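Local coordinates for methanogen homoaconitase large subunit (Methanocaldococcus jannaschii, PDB 4KP2), which forms, with a small subunit, an iron-sulfur hydro-lyase that converts (R)-homocitrate through cis-homoaconitate to homoisocitrate in 2-oxosuberate biosynthesis, at residues H53-K65 and M95-G107. Residues are numbered along the deposited sequence; the frame is centred on the assembly and turned at random.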
ATOM      1  N   HIS A  53      12.500 -12.598  -8.691  1.00 42.26           N
ATOM      2  CA  HIS A  53      11.710 -11.869  -7.701  1.00 41.49           C
ATOM      3  C   HIS A  53      10.921 -12.811  -6.793  1.00 46.10           C
ATOM      4  O   HIS A  53      11.009 -14.032  -6.926  1.00 49.84           O
ATOM      5  CB  HIS A  53      10.773 -10.868  -8.384  1.00 45.07           C
ATOM      6  CG  HIS A  53       9.878 -11.480  -9.419  1.00 46.54           C
ATOM      7  ND1 HIS A  53       8.735 -12.178  -9.096  1.00 44.49           N
ATOM      8  CD2 HIS A  53       9.958 -11.495 -10.770  1.00 46.90           C
ATOM      9  CE1 HIS A  53       8.150 -12.598 -10.203  1.00 46.71           C
ATOM     10  NE2 HIS A  53       8.872 -12.198 -11.234  1.00 49.87           N
ATOM     11  N   ASP A  54      10.147 -12.234  -5.876  1.00 43.26           N
ATOM     12  CA  ASP A  54       9.422 -13.002  -4.864  1.00 46.14           C
ATOM     13  C   ASP A  54       8.450 -14.029  -5.444  1.00 49.72           C
ATOM     14  O   ASP A  54       8.045 -14.967  -4.759  1.00 48.72           O
ATOM     15  CB  ASP A  54       8.679 -12.065  -3.908  1.00 45.45           C
ATOM     16  CG  ASP A  54       7.722 -11.136  -4.626  1.00 48.97           C
ATOM     17  OD1 ASP A  54       8.044 -10.706  -5.754  1.00 52.56           O
ATOM     18  OD2 ASP A  54       6.648 -10.836  -4.065  1.00 47.31           O
ATOM     19  N   GLY A  55       8.078 -13.846  -6.705  1.00 44.90           N
ATOM     20  CA  GLY A  55       7.165 -14.760  -7.365  1.00 43.92           C
ATOM     21  C   GLY A  55       7.877 -15.879  -8.100  1.00 46.66           C
ATOM     22  O   GLY A  55       7.283 -16.921  -8.382  1.00 45.84           O
ATOM     23  N   THR A  56       9.154 -15.671  -8.409  1.00 41.36           N
ATOM     24  CA  THR A  56       9.916 -16.646  -9.182  1.00 46.20           C
ATOM     25  C   THR A  56      11.144 -17.186  -8.447  1.00 50.58           C
ATOM     26  O   THR A  56      11.679 -18.232  -8.815  1.00 47.37           O
ATOM     27  CB  THR A  56      10.344 -16.074 -10.548  1.00 42.94           C
ATOM     28  OG1 THR A  56      11.032 -14.832 -10.357  1.00 42.24           O
ATOM     29  CG2 THR A  56       9.125 -15.842 -11.427  1.00 32.67           C
ATOM     30  N   THR A  57      11.587 -16.475  -7.414  1.00 48.90           N
ATOM     31  CA  THR A  57      12.706 -16.945  -6.594  1.00 48.25           C
ATOM     32  C   THR A  57      12.441 -18.296  -5.910  1.00 47.11           C
ATOM     33  O   THR A  57      13.283 -19.192  -5.983  1.00 42.87           O
ATOM     34  CB  THR A  57      13.163 -15.892  -5.550  1.00 46.77           C
ATOM     35  OG1 THR A  57      13.530 -14.678  -6.215  1.00 42.80           O
ATOM     36  CG2 THR A  57      14.353 -16.408  -4.752  1.00 44.49           C
ATOM     37  N   PRO A  58      11.277 -18.456  -5.244  1.00 48.52           N
ATOM     38  CA  PRO A  58      11.032 -19.766  -4.627  1.00 51.98           C
ATOM     39  C   PRO A  58      10.840 -20.857  -5.673  1.00 47.58           C
ATOM     40  O   PRO A  58      11.140 -22.022  -5.414  1.00 45.27           O
ATOM     41  CB  PRO A  58       9.723 -19.555  -3.860  1.00 48.35           C
ATOM     42  CG  PRO A  58       9.595 -18.086  -3.707  1.00 49.17           C
ATOM     43  CD  PRO A  58      10.194 -17.507  -4.935  1.00 44.96           C
ATOM     44  N   LEU A  59      10.335 -20.474  -6.840  1.00 46.77           N
ATOM     45  CA  LEU A  59      10.135 -21.411  -7.937  1.00 47.43           C
ATOM     46  C   LEU A  59      11.472 -21.861  -8.515  1.00 49.66           C
ATOM     47  O   LEU A  59      11.633 -23.018  -8.903  1.00 56.36           O
ATOM     48  CB  LEU A  59       9.272 -20.782  -9.032  1.00 40.50           C
ATOM     49  CG  LEU A  59       7.753 -20.953  -8.934  1.00 47.39           C
ATOM     50  CD1 LEU A  59       7.213 -20.459  -7.601  1.00 44.56           C
ATOM     51  CD2 LEU A  59       7.068 -20.234 -10.087  1.00 41.28           C
ATOM     52  N   ALA A  60      12.429 -20.940  -8.565  1.00 46.03           N
ATOM     53  CA  ALA A  60      13.757 -21.239  -9.087  1.00 46.99           C
ATOM     54  C   ALA A  60      14.607 -21.957  -8.046  1.00 45.76           C
ATOM     55  O   ALA A  60      15.465 -22.770  -8.387  1.00 38.19           O
ATOM     56  CB  ALA A  60      14.445 -19.964  -9.546  1.00 48.00           C
ATOM     57  N   TYR A  61      14.364 -21.648  -6.776  1.00 46.34           N
ATOM     58  CA  TYR A  61      15.091 -22.275  -5.680  1.00 48.91           C
ATOM     59  C   TYR A  61      14.695 -23.741  -5.548  1.00 41.60           C
ATOM     60  O   TYR A  61      15.555 -24.613  -5.425  1.00 45.29           O
ATOM     61  CB  TYR A  61      14.820 -21.537  -4.367  1.00 47.37           C
ATOM     62  CG  TYR A  61      15.618 -22.053  -3.187  1.00 47.81           C
ATOM     63  CD1 TYR A  61      16.859 -22.653  -3.368  1.00 48.92           C
ATOM     64  CD2 TYR A  61      15.124 -21.946  -1.894  1.00 48.45           C
ATOM     65  CE1 TYR A  61      17.585 -23.126  -2.293  1.00 49.36           C
ATOM     66  CE2 TYR A  61      15.845 -22.417  -0.812  1.00 49.71           C
ATOM     67  CZ  TYR A  61      17.075 -23.006  -1.018  1.00 50.95           C
ATOM     68  OH  TYR A  61      17.798 -23.476   0.055  1.00 60.11           O
ATOM     69  N   LYS A  62      13.392 -24.003  -5.571  1.00 41.24           N
ATOM     70  CA  LYS A  62      12.873 -25.362  -5.470  1.00 50.01           C
ATOM     71  C   LYS A  62      13.393 -26.210  -6.626  1.00 52.09           C
ATOM     72  O   LYS A  62      13.685 -27.394  -6.460  1.00 54.38           O
ATOM     73  CB  LYS A  62      11.345 -25.347  -5.471  1.00 53.26           C
ATOM     74  CG  LYS A  62      10.698 -26.223  -4.405  1.00 57.36           C
ATOM     75  CD  LYS A  62      11.034 -27.692  -4.602  1.00 66.50           C
ATOM     76  CE  LYS A  62      10.254 -28.569  -3.638  1.00 66.30           C
ATOM     77  NZ  LYS A  62      10.479 -28.171  -2.221  1.00 70.46           N
ATOM     78  N   ALA A  63      13.511 -25.592  -7.796  1.00 46.35           N
ATOM     79  CA  ALA A  63      14.050 -26.267  -8.968  1.00 46.23           C
ATOM     80  C   ALA A  63      15.553 -26.480  -8.825  1.00 51.11           C
ATOM     81  O   ALA A  63      16.110 -27.438  -9.361  1.00 52.03           O
ATOM     82  CB  ALA A  63      13.743 -25.472 -10.225  1.00 44.25           C
ATOM     83  N   LEU A  64      16.203 -25.579  -8.094  1.00 49.01           N
ATOM     84  CA  LEU A  64      17.643 -25.653  -7.878  1.00 48.49           C
ATOM     85  C   LEU A  64      17.992 -26.764  -6.892  1.00 52.35           C
ATOM     86  O   LEU A  64      19.076 -27.344  -6.952  1.00 52.05           O
ATOM     87  CB  LEU A  64      18.167 -24.309  -7.366  1.00 48.58           C
ATOM     88  CG  LEU A  64      19.671 -24.183  -7.114  1.00 45.67           C
ATOM     89  CD1 LEU A  64      20.450 -24.402  -8.400  1.00 41.21           C
ATOM     90  CD2 LEU A  64      19.997 -22.826  -6.510  1.00 41.30           C
ATOM     91  N   LYS A  65      17.061 -27.061  -5.991  1.00 48.07           N
ATOM     92  CA  LYS A  65      17.283 -28.060  -4.951  1.00 54.62           C
ATOM     93  C   LYS A  65      17.179 -29.489  -5.478  1.00 56.93           C
ATOM     94  O   LYS A  65      17.438 -30.447  -4.749  1.00 59.16           O
ATOM     95  CB  LYS A  65      16.296 -27.850  -3.800  1.00 49.70           C
ATOM     96  CG  LYS A  65      16.498 -26.547  -3.047  1.00 51.00           C
ATOM     97  CD  LYS A  65      15.246 -26.147  -2.286  1.00 49.19           C
ATOM     98  CE  LYS A  65      14.846 -27.208  -1.278  1.00 51.96           C
ATOM     99  NZ  LYS A  65      15.883 -27.380  -0.226  1.00 67.46           N
ATOM    100  N   MET A  95       6.153 -18.088   0.214  1.00 50.15           N
ATOM    101  CA  MET A  95       7.124 -17.949  -0.864  1.00 48.75           C
ATOM    102  C   MET A  95       8.275 -17.032  -0.460  1.00 53.32           C
ATOM    103  O   MET A  95       9.443 -17.373  -0.650  1.00 53.81           O
ATOM    104  CB  MET A  95       6.453 -17.433  -2.140  1.00 49.80           C
ATOM    105  CG  MET A  95       5.669 -18.494  -2.898  1.00 51.17           C
ATOM    106  SD  MET A  95       5.193 -17.961  -4.554  1.00 66.55           S
ATOM    107  CE  MET A  95       4.214 -16.509  -4.179  1.00 58.89           C
ATOM    108  N   GLN A  96       7.942 -15.877   0.104  1.00 50.71           N
ATOM    109  CA  GLN A  96       8.958 -14.921   0.531  1.00 50.99           C
ATOM    110  C   GLN A  96       9.840 -15.497   1.632  1.00 49.06           C
ATOM    111  O   GLN A  96      11.019 -15.155   1.731  1.00 55.02           O
ATOM    112  CB  GLN A  96       8.316 -13.611   0.989  1.00 49.53           C
ATOM    113  CG  GLN A  96       7.628 -12.837  -0.122  1.00 51.92           C
ATOM    114  CD  GLN A  96       7.137 -11.478   0.332  1.00 56.33           C
ATOM    115  OE1 GLN A  96       7.468 -11.019   1.424  1.00 61.40           O
ATOM    116  NE2 GLN A  96       6.340 -10.826  -0.507  1.00 54.10           N
ATOM    117  N   LYS A  97       9.270 -16.375   2.450  1.00 51.24           N
ATOM    118  CA  LYS A  97      10.038 -17.033   3.499  1.00 52.95           C
ATOM    119  C   LYS A  97      11.015 -18.029   2.882  1.00 49.57           C
ATOM    120  O   LYS A  97      12.122 -18.219   3.385  1.00 50.90           O
ATOM    121  CB  LYS A  97       9.115 -17.740   4.492  1.00 51.33           C
ATOM    122  CG  LYS A  97       9.814 -18.167   5.774  1.00 57.09           C
ATOM    123  CD  LYS A  97       8.866 -18.872   6.729  1.00 54.60           C
ATOM    124  CE  LYS A  97       8.446 -20.231   6.194  1.00 58.11           C
ATOM    125  NZ  LYS A  97       7.608 -20.975   7.174  1.00 49.20           N
ATOM    126  N   LEU A  98      10.598 -18.655   1.787  1.00 50.74           N
ATOM    127  CA  LEU A  98      11.452 -19.588   1.063  1.00 51.19           C
ATOM    128  C   LEU A  98      12.557 -18.842   0.330  1.00 49.34           C
ATOM    129  O   LEU A  98      13.683 -19.327   0.221  1.00 49.93           O
ATOM    130  CB  LEU A  98      10.628 -20.405   0.067  1.00 47.72           C
ATOM    131  CG  LEU A  98      10.478 -21.894   0.374  1.00 47.66           C
ATOM    132  CD1 LEU A  98       9.720 -22.592  -0.742  1.00 49.95           C
ATOM    133  CD2 LEU A  98      11.842 -22.529   0.580  1.00 51.23           C
ATOM    134  N   ALA A  99      12.225 -17.659  -0.176  1.00 48.62           N
ATOM    135  CA  ALA A  99      13.196 -16.827  -0.873  1.00 43.79           C
ATOM    136  C   ALA A  99      14.255 -16.319   0.097  1.00 46.64           C
ATOM    137  O   ALA A  99      15.409 -16.121  -0.277  1.00 47.99           O
ATOM    138  CB  ALA A  99      12.502 -15.667  -1.562  1.00 43.01           C
ATOM    139  N   LEU A 100      13.852 -16.108   1.346  1.00 44.12           N
ATOM    140  CA  LEU A 100      14.781 -15.683   2.385  1.00 41.47           C
ATOM    141  C   LEU A 100      15.773 -16.791   2.714  1.00 52.16           C
ATOM    142  O   LEU A 100      16.918 -16.519   3.074  1.00 53.82           O
ATOM    143  CB  LEU A 100      14.028 -15.250   3.645  1.00 45.89           C
ATOM    144  CG  LEU A 100      13.335 -13.888   3.591  1.00 45.82           C
ATOM    145  CD1 LEU A 100      12.582 -13.617   4.883  1.00 30.76           C
ATOM    146  CD2 LEU A 100      14.353 -12.794   3.326  1.00 51.83           C
ATOM    147  N   GLU A 101      15.330 -18.039   2.588  1.00 52.35           N
ATOM    148  CA  GLU A 101      16.208 -19.185   2.798  1.00 53.35           C
ATOM    149  C   GLU A 101      17.310 -19.192   1.750  1.00 54.68           C
ATOM    150  O   GLU A 101      18.485 -19.367   2.070  1.00 51.80           O
ATOM    151  CB  GLU A 101      15.423 -20.494   2.723  1.00 53.88           C
ATOM    152  CG  GLU A 101      14.350 -20.647   3.784  1.00 63.92           C
ATOM    153  CD  GLU A 101      13.683 -22.008   3.739  1.00 67.63           C
ATOM    154  OE1 GLU A 101      14.239 -22.923   3.094  1.00 64.21           O
ATOM    155  OE2 GLU A 101      12.604 -22.164   4.347  1.00 70.36           O
ATOM    156  N   PHE A 102      16.911 -18.997   0.496  1.00 49.42           N
ATOM    157  CA  PHE A 102      17.835 -18.959  -0.631  1.00 45.92           C
ATOM    158  C   PHE A 102      18.914 -17.900  -0.431  1.00 53.47           C
ATOM    159  O   PHE A 102      20.101 -18.165  -0.623  1.00 53.46           O
ATOM    160  CB  PHE A 102      17.064 -18.690  -1.925  1.00 46.27           C
ATOM    161  CG  PHE A 102      17.939 -18.499  -3.129  1.00 48.35           C
ATOM    162  CD1 PHE A 102      18.450 -19.592  -3.809  1.00 50.32           C
ATOM    163  CD2 PHE A 102      18.244 -17.227  -3.587  1.00 45.74           C
ATOM    164  CE1 PHE A 102      19.254 -19.422  -4.917  1.00 51.93           C
ATOM    165  CE2 PHE A 102      19.049 -17.050  -4.697  1.00 47.29           C
ATOM    166  CZ  PHE A 102      19.553 -18.149  -5.363  1.00 48.18           C
ATOM    167  N   VAL A 103      18.490 -16.703  -0.041  1.00 53.62           N
ATOM    168  CA  VAL A 103      19.408 -15.595   0.192  1.00 53.66           C
ATOM    169  C   VAL A 103      20.320 -15.879   1.382  1.00 53.84           C
ATOM    170  O   VAL A 103      21.522 -15.617   1.334  1.00 54.47           O
ATOM    171  CB  VAL A 103      18.645 -14.277   0.432  1.00 54.42           C
ATOM    172  CG1 VAL A 103      19.611 -13.149   0.756  1.00 46.58           C
ATOM    173  CG2 VAL A 103      17.803 -13.929  -0.783  1.00 49.61           C
ATOM    174  N   LYS A 104      19.740 -16.426   2.446  1.00 54.50           N
ATOM    175  CA  LYS A 104      20.490 -16.727   3.658  1.00 53.24           C
ATOM    176  C   LYS A 104      21.490 -17.854   3.420  1.00 54.09           C
ATOM    177  O   LYS A 104      22.629 -17.796   3.885  1.00 57.67           O
ATOM    178  CB  LYS A 104      19.536 -17.114   4.788  1.00 56.84           C
ATOM    179  CG  LYS A 104      20.109 -16.913   6.178  1.00 55.67           C
ATOM    180  CD  LYS A 104      20.245 -15.434   6.522  1.00 60.78           C
ATOM    181  CE  LYS A 104      18.911 -14.815   6.933  1.00 64.48           C
ATOM    182  NZ  LYS A 104      18.001 -14.527   5.787  1.00 52.75           N
ATOM    183  N   ARG A 105      21.054 -18.876   2.691  1.00 54.60           N
ATOM    184  CA  ARG A 105      21.888 -20.043   2.421  1.00 54.57           C
ATOM    185  C   ARG A 105      23.092 -19.716   1.543  1.00 57.19           C
ATOM    186  O   ARG A 105      24.233 -19.993   1.913  1.00 60.31           O
ATOM    187  CB  ARG A 105      21.058 -21.152   1.767  1.00 58.49           C
ATOM    188  CG  ARG A 105      21.883 -22.286   1.179  1.00 58.43           C
ATOM    189  CD  ARG A 105      22.651 -23.031   2.257  1.00 68.18           C
ATOM    190  NE  ARG A 105      23.639 -23.943   1.690  1.00 74.03           N
ATOM    191  CZ  ARG A 105      24.881 -23.592   1.375  1.00 77.21           C
ATOM    192  NH1 ARG A 105      25.291 -22.346   1.571  1.00 71.82           N
ATOM    193  NH2 ARG A 105      25.718 -24.486   0.863  1.00 80.44           N
ATOM    194  N   PHE A 106      22.833 -19.126   0.382  1.00 52.13           N
ATOM    195  CA  PHE A 106      23.884 -18.893  -0.602  1.00 51.76           C
ATOM    196  C   PHE A 106      24.552 -17.529  -0.454  1.00 48.90           C
ATOM    197  O   PHE A 106      25.404 -17.159  -1.262  1.00 50.25           O
ATOM    198  CB  PHE A 106      23.335 -19.072  -2.017  1.00 50.15           C
ATOM    199  CG  PHE A 106      22.758 -20.436  -2.272  1.00 56.29           C
ATOM    200  CD1 PHE A 106      23.583 -21.503  -2.581  1.00 56.07           C
ATOM    201  CD2 PHE A 106      21.392 -20.650  -2.201  1.00 53.99           C
ATOM    202  CE1 PHE A 106      23.057 -22.759  -2.816  1.00 55.69           C
ATOM    203  CE2 PHE A 106      20.859 -21.903  -2.436  1.00 54.22           C
ATOM    204  CZ  PHE A 106      21.694 -22.960  -2.743  1.00 49.30           C
ATOM    205  N   GLY A 107      24.164 -16.789   0.581  1.00 48.37           N
ATOM    206  CA  GLY A 107      24.785 -15.514   0.889  1.00 52.47           C
ATOM    207  C   GLY A 107      24.621 -14.461  -0.191  1.00 50.05           C
ATOM    208  O   GLY A 107      25.577 -13.778  -0.557  1.00 42.85           O
TER
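Tyr61 of helix 57-65 is a knob set among Leu98, Glu101, Phe102 and Phe106 of helix 95-106. With CG anti to the backbone N (chi1 -176°), its ring lies against the other helix. Tyr61 CB starts beside Phe102 CD1; Tyr61 CG is 3.9 Å from Phe102 CB, whose CH-pi contact falls over one ring face. On one flank Tyr61 CD1 meets Phe102 CD1 at 3.5 Å. Beyond it Tyr61 CE1 meets Phe106 CE2, also at 3.5 Å. On the other flank Tyr61 CD2 touches Leu98 O and Leu98 CD2, and Tyr61 CE2 touches Glu101 CB. At the tip, Tyr61 OH approaches Arg105 CB. The Phe102 ring turns its edge to the Tyr61 face, offset, with planes at 65°, while Lys65 CD covers the opposite face. Leu64 CD2 packs against this aromatic cluster of Tyr61, Phe102 and Phe106, 3.8 Å from Phe102 CE1 at the ring edge. Toward the other end Pro58 CG rests 3.6 Å from Met95 CB, the side chains crossing at about a right angle, and methyls Thr57 CG2 and Ala99 CB meet. The Asp54 carboxylate, beside Gln96, is held by the backbone N of His83 and Asn84; its side chain is about 7 Å from that of Cys383, a predicted [4Fe-4S] ligand. The helix axes approach to 8.6 Å at 56°. Helix 57-67 links adjacent parallel strands 49-53 and 77-80 (beta-alpha-beta); both helices share one sheet face of the alpha-beta-alpha sandwich, Thr57 and Phe102 touching Val79, beside helix 156-165.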